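Local coordinates for protein abietadiene synthase, chloroplastic (Abies grandis, PDB 3S9V) that belongs to the largely helical plant terpene synthases of the chloroplast and carries a metal-binding domain of that family, at residues D193-A197 and I212-I218. Residue numbers count along the deposited sequence, not the author numbering.
Sequences DVLYA and IVDWQKI
Far from the centre of the elongated chain, the end of one short helix meets the loop and first turn of the next through one tyrosine, an example of how an aromatic side chain can join successive helices. Residues 193-197 are helical and run to the end of helix 192-197. In the other segment Ile-212 (phi/psi -119/8) is not extended, Val-213 (-103/148) is, and Asp-214 (-93/97) leads into the helix that begins at Trp-215. The backbones come closest at Tyr-196 and Lys-217, whose CA atoms are 6.2 Å apart. The CA-to-CB bond of Tyr-196 points toward residues 212-218, and chi1 m (-60°) carries the ring across to them; its OH accepts a hydrogen bond from Asp-214 N (2.8 Å, 147°) near the ring plane. Over one ring face lies the extended aliphatic chain of Lys-217, its CD 4.0 Å from the ring centroid in a CH-pi contact. Tyr-196 CE2 lies 3.8 Å from both Val-213 CG2 and Ile-218 CD1. Leu-195 CD1 sits 3.9 Å from Ile-218 CD1; in neighbouring loops, Leu-195 touches Leu-202, and Ile-218 touches Leu-203, Leu-206 and Phe-228. A water donates to Tyr-196 O (2.7 Å) and Lys-217 O (2.5 Å), bridging the backbones. The t rotamer of Asp-214 leads its carboxylate away from 193-197, and OD1 accepts a weak 3.5 Å bond from Lys-217 N: an N-capped helix start, consistent with the alpha-barrel domains of plant terpene synthases.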
loop_
_atom_site.group_PDB
_atom_site.type_symbol
_atom_site.label_atom_id
_atom_site.label_comp_id
_atom_site.label_asym_id
_atom_site.label_seq_id
_atom_site.Cartn_x
_atom_site.Cartn_y
_atom_site.Cartn_z
ATOM N N ASP A 193 10.273 -18.689 -31.094
ATOM C CA ASP A 193 11.249 -18.993 -30.051
ATOM C C ASP A 193 10.659 -18.751 -28.673
ATOM O O ASP A 193 10.546 -19.666 -27.862
ATOM C CB ASP A 193 12.486 -18.108 -30.204
ATOM C CG ASP A 193 12.931 -17.977 -31.642
ATOM O OD1 ASP A 193 13.310 -19.005 -32.247
ATOM O OD2 ASP A 193 12.897 -16.841 -32.164
ATOM N N VAL A 194 10.290 -17.502 -28.422
ATOM C CA VAL A 194 9.728 -17.107 -27.142
ATOM C C VAL A 194 8.484 -17.916 -26.810
ATOM O O VAL A 194 8.302 -18.356 -25.675
ATOM C CB VAL A 194 9.365 -15.606 -27.143
ATOM C CG1 VAL A 194 8.885 -15.184 -25.765
ATOM C CG2 VAL A 194 10.573 -14.783 -27.564
ATOM N N LEU A 195 7.640 -18.117 -27.814
ATOM C CA LEU A 195 6.400 -18.861 -27.647
ATOM C C LEU A 195 6.599 -20.282 -27.123
ATOM O O LEU A 195 5.745 -20.795 -26.399
ATOM C CB LEU A 195 5.642 -18.895 -28.982
ATOM C CG LEU A 195 4.226 -19.478 -29.059
ATOM C CD1 LEU A 195 4.287 -20.967 -29.183
ATOM C CD2 LEU A 195 3.420 -19.072 -27.843
ATOM N N TYR A 196 7.720 -20.913 -27.472
ATOM C CA TYR A 196 7.967 -22.287 -27.037
ATOM C C TYR A 196 9.051 -22.473 -25.983
ATOM O O TYR A 196 9.106 -23.510 -25.333
ATOM C CB TYR A 196 8.327 -23.165 -28.238
ATOM C CG TYR A 196 7.263 -23.249 -29.306
ATOM C CD1 TYR A 196 7.513 -22.784 -30.595
ATOM C CD2 TYR A 196 6.020 -23.816 -29.041
ATOM C CE1 TYR A 196 6.552 -22.882 -31.596
ATOM C CE2 TYR A 196 5.049 -23.921 -30.039
ATOM C CZ TYR A 196 5.325 -23.449 -31.316
ATOM O OH TYR A 196 4.382 -23.545 -32.319
ATOM N N ALA A 197 9.913 -21.479 -25.819
ATOM C CA ALA A 197 11.018 -21.560 -24.861
ATOM C C ALA A 197 10.584 -21.679 -23.405
ATOM O O ALA A 197 11.038 -22.570 -22.686
ATOM C CB ALA A 197 11.929 -20.345 -25.020
ATOM N N ILE A 212 -1.916 -22.396 -35.513
ATOM C CA ILE A 212 -0.496 -22.146 -35.743
ATOM C C ILE A 212 0.471 -22.689 -34.704
ATOM O O ILE A 212 1.666 -22.405 -34.772
ATOM C CB ILE A 212 -0.215 -20.633 -35.860
ATOM C CG1 ILE A 212 -0.221 -19.996 -34.464
ATOM C CG2 ILE A 212 -1.268 -19.980 -36.754
ATOM C CD1 ILE A 212 0.188 -18.542 -34.441
ATOM N N VAL A 213 -0.014 -23.483 -33.761
ATOM C CA VAL A 213 0.868 -23.973 -32.716
ATOM C C VAL A 213 1.335 -25.434 -32.858
ATOM O O VAL A 213 0.625 -26.275 -33.411
ATOM C CB VAL A 213 0.189 -23.737 -31.337
ATOM C CG1 VAL A 213 -0.795 -24.856 -31.018
ATOM C CG2 VAL A 213 1.230 -23.592 -30.273
ATOM N N ASP A 214 2.551 -25.715 -32.385
ATOM C CA ASP A 214 3.120 -27.073 -32.412
ATOM C C ASP A 214 2.760 -27.684 -31.062
ATOM O O ASP A 214 3.462 -27.466 -30.077
ATOM C CB ASP A 214 4.647 -27.028 -32.546
ATOM C CG ASP A 214 5.278 -28.419 -32.586
ATOM O OD1 ASP A 214 4.736 -29.343 -31.942
ATOM O OD2 ASP A 214 6.327 -28.588 -33.247
ATOM N N TRP A 215 1.678 -28.456 -31.025
ATOM C CA TRP A 215 1.200 -29.031 -29.775
ATOM C C TRP A 215 2.235 -29.718 -28.902
ATOM O O TRP A 215 2.227 -29.548 -27.678
ATOM C CB TRP A 215 0.016 -29.964 -30.047
ATOM C CG TRP A 215 -1.175 -29.209 -30.556
ATOM C CD1 TRP A 215 -1.780 -29.344 -31.773
ATOM C CD2 TRP A 215 -1.845 -28.131 -29.895
ATOM N NE1 TRP A 215 -2.776 -28.410 -31.914
ATOM C CE2 TRP A 215 -2.837 -27.653 -30.775
ATOM C CE3 TRP A 215 -1.698 -27.519 -28.645
ATOM C CZ2 TRP A 215 -3.679 -26.589 -30.445
ATOM C CZ3 TRP A 215 -2.530 -26.461 -28.319
ATOM C CH2 TRP A 215 -3.508 -26.006 -29.216
ATOM N N GLN A 216 3.129 -30.486 -29.514
ATOM C CA GLN A 216 4.156 -31.179 -28.750
ATOM C C GLN A 216 5.030 -30.216 -27.946
ATOM O O GLN A 216 5.303 -30.449 -26.773
ATOM C CB GLN A 216 5.038 -32.017 -29.678
ATOM C CG GLN A 216 6.260 -32.579 -28.988
ATOM C CD GLN A 216 7.046 -33.487 -29.895
ATOM O OE1 GLN A 216 7.437 -33.094 -31.001
ATOM N NE2 GLN A 216 7.282 -34.711 -29.442
ATOM N N LYS A 217 5.478 -29.142 -28.577
ATOM C CA LYS A 217 6.311 -28.167 -27.884
ATOM C C LYS A 217 5.510 -27.480 -26.789
ATOM O O LYS A 217 6.042 -27.175 -25.721
ATOM C CB LYS A 217 6.855 -27.131 -28.874
ATOM C CG LYS A 217 7.876 -27.703 -29.837
ATOM C CD LYS A 217 8.522 -26.617 -30.680
ATOM C CE LYS A 217 9.662 -27.182 -31.513
ATOM N NZ LYS A 217 10.337 -26.112 -32.294
ATOM N N ILE A 218 4.226 -27.250 -27.055
ATOM C CA ILE A 218 3.340 -26.612 -26.084
ATOM C C ILE A 218 3.162 -27.446 -24.809
ATOM O O ILE A 218 3.108 -26.896 -23.710
ATOM C CB ILE A 218 1.939 -26.345 -26.696
ATOM C CG1 ILE A 218 2.031 -25.240 -27.748
ATOM C CG2 ILE A 218 0.952 -25.967 -25.613
ATOM C CD1 ILE A 218 2.533 -23.909 -27.220
HETATM O O HOH W 1 8.330 -26.143 -25.497
#